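Local coordinates for ATP/GTP-binding site-containing protein A (Brucella abortus, PDB 6NTR) that works in the periplasm to maintain the integrity of the cell envelope and adopts a beta-barrel-like, largely antiparallel fold, at residues P172-T176 / T219-T223; F182-W188 / K212-I218. The contacts are given in a common frame with arbitrary orientation. Residues are numbered along the deposited sequence.

In the fold
Contact 1 and contact 2 lie side by side, centres about 10 Å apart and on the same side of the chain's centre. Contact 2 is nested inside the loop that contact 1 closes: helix 174-179 leads through residues 182-186 into strand 187-195, strand 207-214 returns antiparallel to it, and the turn at 214-217 leads into strands 219-220 and 222-225, both neighbours of 207-214 in the same curled sheet. The contacts meet directly, Arg220 NE reaching Tyr214 OH at 2.8 Å and Arg220 N reaching Lys212 O at 3.1 Å. Together they join the short helix to consecutive strands in one part of the beta-barrel-like EipB fold.

Contact 1 of 2, residues P172-T176 / T219-T223; sequences PDDET and TRDMT. Unlike the reference sequence in segment 219-223: Met222 (reference Leu). With EDO (1,2-ethanediol), chain G.
The first turn of a short helix docks on the corner where strand 219-220 turns into strand 222-225, through a buried salt-bridge network. Asp173 (phi/psi -145/-172) is the N-cap: its p rotamer turns OD1 back to accept from Thr176 N (3.2 Å), while Thr176, also p, donates from OG1 to Asp173 O at 2.5 Å. Residues 174-176 are helical. Across the gap, the strand runs extended through Thr219 and Arg220, turns at Asp221 in left-handed backbone angles (50/44) and resumes at Met222. The nearest CA pair is Glu175 and Arg220, 7.3 Å apart. Arg220 starts from chi1 p and then stretches out through t, t, with chi4 near 87° swinging the guanidinium across the helix start. There NH1 forms salt bridges with Asp173 OD2 (2.9 Å) and Glu175 OE1 (3.2 Å, a nearly straight hydrogen bond). Asp173 OD1 and Thr176 CG2 lie over one face of the guanidinium, whereas Glu175 OE1 meets its edge. Glu175, m then t, sends its carboxylate to the corner as well, where OE2 accepts from Asp221 N at 2.8 Å. One carboxylate thus binds both the arginine and the backbone of the bend. A 1,2-ethanediol, probably from the crystallisation liquor, accepts through O1 from Thr219 N at 3.1 Å. Glu175 OE2 also accepts from Leu235 N of strand 229-240, and Arg220 NE is hydrogen-bonded to Tyr214 OH, so the start of helix 174-179 is tied directly to strand 229-240 and, through Arg220, to strand 207-214.

Contact 2 of 2, residues F182-W188 / K212-I218; sequences FSKDQVW and KLYRNGI
Strand 187-195 begins beside the end of strand 207-214, antiparallel, with Trp188 and Leu213 as a hydrogen-bonded pair: Trp188 N gives to Leu213 O and Leu213 N to Trp188 O, both at 2.8 Å, with CA atoms 5.1 Å apart. Next to this pair, Val187 and Tyr214 lie nearest each other, CA to CA 4.7 Å. Here the knob is Val187 (chi1 m), whose CG1 sits 3.5 Å from the centroid of the Tyr214 ring, 15° off its normal, a CH-pi contact over the face. Tyr214, also m, lays that ring into a hollow lined by the chain before the strand: its CE2 comes 3.6 Å from Phe182 O and 3.9 Å from Asp185 O. The Tyr214 hydroxyl is hydrogen-bonded to Arg220 NE, beyond the two segments. These strands form a beta hairpin within the antiparallel sheet of the barrel-like fold, and chain 212-218 leaves it by a type I turn from Tyr214 to Gly217, closed by Gly217 N to Tyr214 O at 3.2 Å. Asn216 (chi1 p) makes an Asx turn, OD1 accepting from Ile218 N at 3.1 Å, and its ND2 lies over one face of the Phe182 ring, 3.4 Å from CD1. On the other sheet face Trp188 (m, chi2 -71°) lays its indole beside the end of strand 207-214, toward Arg215: CE3 is 4.2 Å from Leu213 CD2, while Arg215 CG meets the ring edge at CH2, 3.7 Å away. Helix 126-138 packs on this face, with Ala137 against Trp188 and Leu133 against Leu213.

Contact 1 of 2, residues P172-T176 / T219-T223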
ATOM      1  N   PRO A 172     -23.717  -3.604  -0.327  1.00 70.71           N
ATOM      2  CA  PRO A 172     -23.585  -3.084  -1.688  1.00 68.71           C
ATOM      3  C   PRO A 172     -23.470  -1.577  -1.694  1.00 68.25           C
ATOM      4  O   PRO A 172     -24.233  -0.894  -1.037  1.00 69.38           O
ATOM      5  CB  PRO A 172     -24.891  -3.512  -2.358  1.00 68.42           C
ATOM      6  CG  PRO A 172     -25.806  -3.881  -1.250  1.00 60.66           C
ATOM      7  CD  PRO A 172     -24.930  -4.412  -0.172  1.00 65.52           C
ATOM      8  N   ASP A 173     -22.534  -1.058  -2.465  1.00 69.05           N
ATOM      9  CA  ASP A 173     -22.323   0.374  -2.552  1.00 70.28           C
ATOM     10  C   ASP A 173     -21.906   0.727  -3.968  1.00 65.61           C
ATOM     11  O   ASP A 173     -21.965  -0.108  -4.859  1.00 66.19           O
ATOM     12  CB  ASP A 173     -21.316   0.870  -1.513  1.00 73.55           C
ATOM     13  CG  ASP A 173     -19.954   0.250  -1.670  1.00 71.71           C
ATOM     14  OD1 ASP A 173     -19.849  -0.775  -2.348  1.00 74.18           O
ATOM     15  OD2 ASP A 173     -18.989   0.784  -1.105  1.00 67.49           O
ATOM     16  N   ASP A 174     -21.516   1.968  -4.185  1.00 59.31           N
ATOM     17  CA  ASP A 174     -21.116   2.379  -5.509  1.00 60.41           C
ATOM     18  C   ASP A 174     -19.940   1.534  -5.982  1.00 58.73           C
ATOM     19  O   ASP A 174     -19.864   1.166  -7.137  1.00 71.70           O
ATOM     20  CB  ASP A 174     -20.741   3.855  -5.513  1.00 65.58           C
ATOM     21  CG  ASP A 174     -21.944   4.758  -5.409  1.00 76.40           C
ATOM     22  OD1 ASP A 174     -23.070   4.263  -5.564  1.00 81.03           O
ATOM     23  OD2 ASP A 174     -21.769   5.964  -5.173  1.00 79.75           O
ATOM     24  N   GLU A 175     -19.022   1.223  -5.090  1.00 51.05           N
ATOM     25  CA  GLU A 175     -17.870   0.432  -5.445  1.00 49.58           C
ATOM     26  C   GLU A 175     -18.247  -0.948  -5.958  1.00 56.74           C
ATOM     27  O   GLU A 175     -17.646  -1.448  -6.896  1.00 56.19           O
ATOM     28  CB  GLU A 175     -16.916   0.329  -4.268  1.00 48.14           C
ATOM     29  CG  GLU A 175     -16.184   1.617  -3.963  1.00 48.63           C
ATOM     30  CD  GLU A 175     -15.110   1.431  -2.924  1.00 49.87           C
ATOM     31  OE1 GLU A 175     -15.368   0.747  -1.935  1.00 50.96           O
ATOM     32  OE2 GLU A 175     -14.002   1.948  -3.091  1.00 53.12           O
ATOM     33  N   THR A 176     -19.242  -1.566  -5.348  1.00 61.26           N
ATOM     34  CA  THR A 176     -19.656  -2.896  -5.757  1.00 65.85           C
ATOM     35  C   THR A 176     -20.182  -2.986  -7.178  1.00 70.98           C
ATOM     36  O   THR A 176     -19.910  -3.955  -7.865  1.00 72.16           O
ATOM     37  CB  THR A 176     -20.738  -3.486  -4.842  1.00 66.54           C
ATOM     38  OG1 THR A 176     -21.866  -2.613  -4.811  1.00 65.43           O
ATOM     39  CG2 THR A 176     -20.206  -3.696  -3.455  1.00 64.82           C
ATOM     40  N   THR A 219      -9.087  -4.821  -2.677  1.00 42.43           N
ATOM     41  CA  THR A 219      -9.434  -3.913  -1.600  1.00 37.37           C
ATOM     42  C   THR A 219     -10.170  -2.728  -2.185  1.00 40.07           C
ATOM     43  O   THR A 219     -10.027  -2.418  -3.364  1.00 48.24           O
ATOM     44  CB  THR A 219      -8.219  -3.380  -0.853  1.00 45.79           C
ATOM     45  OG1 THR A 219      -7.586  -2.387  -1.654  1.00 52.73           O
ATOM     46  CG2 THR A 219      -7.247  -4.457  -0.595  1.00 46.68           C
ATOM     47  N   ARG A 220     -10.937  -2.043  -1.346  1.00 42.74           N
ATOM     48  CA  ARG A 220     -11.716  -0.895  -1.786  1.00 43.03           C
ATOM     49  C   ARG A 220     -11.949   0.006  -0.590  1.00 38.69           C
ATOM     50  O   ARG A 220     -11.421  -0.233   0.494  1.00 39.11           O
ATOM     51  CB  ARG A 220     -13.030  -1.333  -2.417  1.00 47.54           C
ATOM     52  CG  ARG A 220     -13.939  -2.100  -1.490  1.00 50.95           C
ATOM     53  CD  ARG A 220     -15.210  -2.461  -2.226  1.00 52.22           C
ATOM     54  NE  ARG A 220     -16.142  -3.249  -1.434  1.00 54.24           N
ATOM     55  CZ  ARG A 220     -17.056  -2.726  -0.625  1.00 62.32           C
ATOM     56  NH1 ARG A 220     -17.157  -1.408  -0.490  1.00 63.52           N
ATOM     57  NH2 ARG A 220     -17.875  -3.523   0.045  1.00 67.66           N
ATOM     58  N   ASP A 221     -12.707   1.069  -0.773  1.00 41.50           N
ATOM     59  CA  ASP A 221     -13.094   1.944   0.325  1.00 48.82           C
ATOM     60  C   ASP A 221     -11.930   2.368   1.172  1.00 53.48           C
ATOM     61  O   ASP A 221     -12.003   2.333   2.373  1.00 59.89           O
ATOM     62  CB  ASP A 221     -14.154   1.279   1.203  1.00 55.73           C
ATOM     63  CG  ASP A 221     -15.032   2.271   1.933  1.00 59.64           C
ATOM     64  OD1 ASP A 221     -14.620   3.409   2.167  1.00 59.35           O
ATOM     65  OD2 ASP A 221     -16.149   1.899   2.283  1.00 61.32           O
HETATM   66  N   MSE A 222     -10.842   2.740   0.549  1.00 55.01           N
HETATM   67  CA  MSE A 222      -9.661   3.139   1.264  1.00 54.04           C
HETATM   68  C   MSE A 222      -9.727   4.475   1.886  1.00 50.07           C
HETATM   69  O   MSE A 222     -10.452   5.341   1.422  1.00 54.25           O
HETATM   70  CB  MSE A 222      -8.458   3.209   0.348  1.00 60.95           C
HETATM   71  CG  MSE A 222      -8.773   2.770  -1.066  1.00 76.62           C
HETATM   72 SE   MSE A 222      -7.363   1.517  -1.417  0.82 90.03          SE
HETATM   73  CE  MSE A 222      -5.885   2.740  -1.072  1.00 94.04           C
ATOM     74  N   THR A 223      -9.039   4.624   2.996  1.00 49.33           N
ATOM     75  CA  THR A 223      -8.909   5.896   3.638  1.00 51.72           C
ATOM     76  C   THR A 223      -7.491   5.917   4.143  1.00 50.74           C
ATOM     77  O   THR A 223      -7.070   5.014   4.814  1.00 49.76           O
ATOM     78  CB  THR A 223      -9.895   6.070   4.796  1.00 56.60           C
ATOM     79  OG1 THR A 223     -11.213   6.189   4.276  1.00 60.42           O
ATOM     80  CG2 THR A 223      -9.572   7.304   5.570  1.00 55.84           C
TER
HETATM   81  C1  EDO G 303      -6.275  -4.316  -4.234  1.00 30.95           C
HETATM   82  O1  EDO G 303      -7.265  -3.497  -4.869  1.00 38.44           O
HETATM   83  C2  EDO G 303      -5.311  -3.428  -3.477  1.00 34.28           C
HETATM   84  O2  EDO G 303      -4.421  -4.291  -2.771  1.00 43.80           O

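Contact 2 of 2, residues F182-W188 / K212-I218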
ATOM      1  N   PHE A 182     -17.333 -10.567  -8.497  1.00 68.54           N
ATOM      2  CA  PHE A 182     -16.969 -10.583  -7.093  1.00 66.16           C
ATOM      3  C   PHE A 182     -17.777  -9.599  -6.271  1.00 65.17           C
ATOM      4  O   PHE A 182     -17.448  -9.389  -5.105  1.00 57.56           O
ATOM      5  CB  PHE A 182     -15.491 -10.265  -6.909  1.00 65.68           C
ATOM      6  CG  PHE A 182     -14.576 -11.172  -7.638  1.00 73.37           C
ATOM      7  CD1 PHE A 182     -14.373 -12.462  -7.199  1.00 77.86           C
ATOM      8  CD2 PHE A 182     -13.891 -10.725  -8.749  1.00 77.89           C
ATOM      9  CE1 PHE A 182     -13.519 -13.295  -7.865  1.00 82.39           C
ATOM     10  CE2 PHE A 182     -13.035 -11.553  -9.419  1.00 80.89           C
ATOM     11  CZ  PHE A 182     -12.847 -12.840  -8.980  1.00 83.45           C
ATOM     12  N   SER A 183     -18.816  -8.986  -6.844  1.00 74.48           N
ATOM     13  CA  SER A 183     -19.454  -7.857  -6.170  1.00 74.66           C
ATOM     14  C   SER A 183     -20.209  -8.287  -4.927  1.00 77.29           C
ATOM     15  O   SER A 183     -20.416  -7.472  -4.020  1.00 77.67           O
ATOM     16  CB  SER A 183     -20.415  -7.127  -7.107  1.00 74.78           C
ATOM     17  OG  SER A 183     -21.536  -7.937  -7.404  1.00 74.12           O
ATOM     18  N   LYS A 184     -20.626  -9.548  -4.864  1.00 82.89           N
ATOM     19  CA  LYS A 184     -21.480 -10.046  -3.799  1.00 89.58           C
ATOM     20  C   LYS A 184     -20.713 -10.859  -2.753  1.00 95.55           C
ATOM     21  O   LYS A 184     -21.334 -11.554  -1.941  1.00100.61           O
ATOM     22  CB  LYS A 184     -22.608 -10.884  -4.406  1.00 89.46           C
ATOM     23  CG  LYS A 184     -23.411 -10.184  -5.528  1.00 89.38           C
ATOM     24  CD  LYS A 184     -24.192  -8.959  -5.040  1.00 87.64           C
ATOM     25  CE  LYS A 184     -24.911  -8.225  -6.177  1.00 83.87           C
ATOM     26  NZ  LYS A 184     -26.373  -8.527  -6.246  1.00 83.38           N
ATOM     27  N   ASP A 185     -19.382 -10.783  -2.754  1.00 92.21           N
ATOM     28  CA  ASP A 185     -18.525 -11.517  -1.834  1.00 83.71           C
ATOM     29  C   ASP A 185     -18.305 -10.709  -0.554  1.00 77.63           C
ATOM     30  O   ASP A 185     -18.465  -9.488  -0.527  1.00 78.60           O
ATOM     31  CB  ASP A 185     -17.185 -11.837  -2.512  1.00 81.98           C
ATOM     32  CG  ASP A 185     -17.352 -12.633  -3.811  1.00 86.96           C
ATOM     33  OD1 ASP A 185     -18.448 -13.184  -4.051  1.00 90.34           O
ATOM     34  OD2 ASP A 185     -16.390 -12.693  -4.609  1.00 87.02           O
ATOM     35  N   GLN A 186     -17.967 -11.409   0.518  1.00 72.14           N
ATOM     36  CA  GLN A 186     -17.731 -10.795   1.814  1.00 61.72           C
ATOM     37  C   GLN A 186     -16.421 -10.037   1.872  1.00 59.50           C
ATOM     38  O   GLN A 186     -15.500 -10.358   1.164  1.00 66.66           O
ATOM     39  CB  GLN A 186     -17.731 -11.859   2.906  1.00 59.51           C
ATOM     40  CG  GLN A 186     -19.067 -12.517   3.159  1.00 64.11           C
ATOM     41  CD  GLN A 186     -19.991 -11.664   3.988  1.00 70.23           C
ATOM     42  OE1 GLN A 186     -19.565 -10.981   4.902  1.00 71.49           O
ATOM     43  NE2 GLN A 186     -21.267 -11.706   3.673  1.00 74.43           N
ATOM     44  N   VAL A 187     -16.348  -9.046   2.744  1.00 52.54           N
ATOM     45  CA  VAL A 187     -15.138  -8.277   2.935  1.00 51.21           C
ATOM     46  C   VAL A 187     -14.858  -8.168   4.415  1.00 49.45           C
ATOM     47  O   VAL A 187     -15.724  -8.414   5.228  1.00 43.96           O
ATOM     48  CB  VAL A 187     -15.238  -6.854   2.374  1.00 49.29           C
ATOM     49  CG1 VAL A 187     -15.620  -6.870   0.909  1.00 51.20           C
ATOM     50  CG2 VAL A 187     -16.208  -6.023   3.187  1.00 42.81           C
ATOM     51  N   TRP A 188     -13.623  -7.852   4.755  1.00 48.99           N
ATOM     52  CA  TRP A 188     -13.245  -7.651   6.131  1.00 46.93           C
ATOM     53  C   TRP A 188     -12.823  -6.214   6.260  1.00 48.85           C
ATOM     54  O   TRP A 188     -12.063  -5.737   5.440  1.00 51.32           O
ATOM     55  CB  TRP A 188     -12.026  -8.479   6.489  1.00 47.53           C
ATOM     56  CG  TRP A 188     -12.248  -9.917   6.629  1.00 53.12           C
ATOM     57  CD1 TRP A 188     -12.921 -10.546   7.622  1.00 53.74           C
ATOM     58  CD2 TRP A 188     -11.756 -10.935   5.770  1.00 52.98           C
ATOM     59  NE1 TRP A 188     -12.899 -11.889   7.427  1.00 56.26           N
ATOM     60  CE2 TRP A 188     -12.185 -12.158   6.294  1.00 59.68           C
ATOM     61  CE3 TRP A 188     -10.997 -10.932   4.606  1.00 47.90           C
ATOM     62  CZ2 TRP A 188     -11.885 -13.365   5.690  1.00 63.79           C
ATOM     63  CZ3 TRP A 188     -10.703 -12.118   4.015  1.00 52.83           C
ATOM     64  CH2 TRP A 188     -11.142 -13.322   4.551  1.00 62.25           C
ATOM     65  N   LYS A 212     -11.431  -2.003   3.150  1.00 52.70           N
ATOM     66  CA  LYS A 212     -12.301  -3.162   3.128  1.00 58.41           C
ATOM     67  C   LYS A 212     -11.586  -4.171   2.242  1.00 62.29           C
ATOM     68  O   LYS A 212     -11.294  -3.884   1.103  1.00 67.48           O
ATOM     69  CB  LYS A 212     -13.647  -2.804   2.531  1.00 57.51           C
ATOM     70  CG  LYS A 212     -14.546  -2.019   3.461  1.00 58.11           C
ATOM     71  CD  LYS A 212     -15.804  -1.564   2.755  1.00 61.48           C
ATOM     72  CE  LYS A 212     -16.868  -1.083   3.726  1.00 68.86           C
ATOM     73  NZ  LYS A 212     -16.303  -0.522   4.977  1.00 70.66           N
ATOM     74  N   LEU A 213     -11.307  -5.355   2.755  1.00 61.23           N
ATOM     75  CA  LEU A 213     -10.555  -6.352   2.019  1.00 58.75           C
ATOM     76  C   LEU A 213     -11.266  -7.648   1.670  1.00 59.16           C
ATOM     77  O   LEU A 213     -11.953  -8.215   2.496  1.00 60.59           O
ATOM     78  CB  LEU A 213      -9.297  -6.660   2.820  1.00 62.17           C
ATOM     79  CG  LEU A 213      -8.508  -7.940   2.614  1.00 67.60           C
ATOM     80  CD1 LEU A 213      -7.495  -7.747   1.510  1.00 68.80           C
ATOM     81  CD2 LEU A 213      -7.790  -8.295   3.894  1.00 70.10           C
ATOM     82  N   TYR A 214     -11.090  -8.097   0.432  1.00 55.66           N
ATOM     83  CA  TYR A 214     -11.662  -9.340  -0.078  1.00 53.27           C
ATOM     84  C   TYR A 214     -10.709 -10.498   0.166  1.00 54.33           C
ATOM     85  O   TYR A 214      -9.502 -10.318   0.307  1.00 58.94           O
ATOM     86  CB  TYR A 214     -11.958  -9.241  -1.577  1.00 51.97           C
ATOM     87  CG  TYR A 214     -13.092  -8.329  -1.893  1.00 52.95           C
ATOM     88  CD1 TYR A 214     -12.918  -6.956  -1.882  1.00 55.16           C
ATOM     89  CD2 TYR A 214     -14.348  -8.831  -2.185  1.00 57.55           C
ATOM     90  CE1 TYR A 214     -13.963  -6.100  -2.150  1.00 60.53           C
ATOM     91  CE2 TYR A 214     -15.399  -7.989  -2.457  1.00 62.62           C
ATOM     92  CZ  TYR A 214     -15.201  -6.622  -2.437  1.00 65.82           C
ATOM     93  OH  TYR A 214     -16.244  -5.771  -2.700  1.00 69.62           O
ATOM     94  N   ARG A 215     -11.267 -11.705   0.206  1.00 50.94           N
ATOM     95  CA  ARG A 215     -10.438 -12.897   0.351  1.00 55.28           C
ATOM     96  C   ARG A 215      -9.415 -13.047  -0.778  1.00 63.85           C
ATOM     97  O   ARG A 215      -8.378 -13.695  -0.579  1.00 65.70           O
ATOM     98  CB  ARG A 215     -11.336 -14.133   0.416  1.00 50.29           C
ATOM     99  CG  ARG A 215     -10.876 -15.183   1.370  1.00 52.40           C
ATOM    100  CD  ARG A 215     -12.064 -15.974   1.860  1.00 60.77           C
ATOM    101  NE  ARG A 215     -12.726 -16.756   0.815  1.00 68.45           N
ATOM    102  CZ  ARG A 215     -12.837 -18.083   0.829  1.00 76.02           C
ATOM    103  NH1 ARG A 215     -12.356 -18.782   1.849  1.00 83.71           N
ATOM    104  NH2 ARG A 215     -13.459 -18.713  -0.155  1.00 72.56           N
ATOM    105  N   ASN A 216      -9.675 -12.467  -1.956  1.00 68.63           N
ATOM    106  CA  ASN A 216      -8.806 -12.621  -3.116  1.00 72.48           C
ATOM    107  C   ASN A 216      -7.818 -11.477  -3.270  1.00 68.25           C
ATOM    108  O   ASN A 216      -7.249 -11.304  -4.355  1.00 73.42           O
ATOM    109  CB  ASN A 216      -9.637 -12.762  -4.392  1.00 82.67           C
ATOM    110  CG  ASN A 216     -10.539 -11.570  -4.637  1.00 87.53           C
ATOM    111  OD1 ASN A 216     -10.379 -10.523  -4.016  1.00 87.70           O
ATOM    112  ND2 ASN A 216     -11.484 -11.718  -5.558  1.00 90.36           N
ATOM    113  N   GLY A 217      -7.618 -10.687  -2.221  1.00 59.41           N
ATOM    114  CA  GLY A 217      -6.656  -9.617  -2.222  1.00 53.15           C
ATOM    115  C   GLY A 217      -7.194  -8.277  -2.657  1.00 46.48           C
ATOM    116  O   GLY A 217      -6.562  -7.263  -2.389  1.00 50.81           O
ATOM    117  N   ILE A 218      -8.332  -8.239  -3.335  1.00 43.80           N
ATOM    118  CA  ILE A 218      -8.863  -6.964  -3.778  1.00 41.48           C
ATOM    119  C   ILE A 218      -9.175  -6.135  -2.549  1.00 41.45           C
ATOM    120  O   ILE A 218      -9.412  -6.669  -1.476  1.00 43.39           O
ATOM    121  CB  ILE A 218     -10.105  -7.195  -4.651  1.00 41.27           C
ATOM    122  CG1 ILE A 218      -9.708  -7.985  -5.899  1.00 42.79           C
ATOM    123  CG2 ILE A 218     -10.730  -5.888  -5.068  1.00 40.96           C
ATOM    124  CD1 ILE A 218     -10.798  -8.098  -6.917  1.00 50.08           C
TER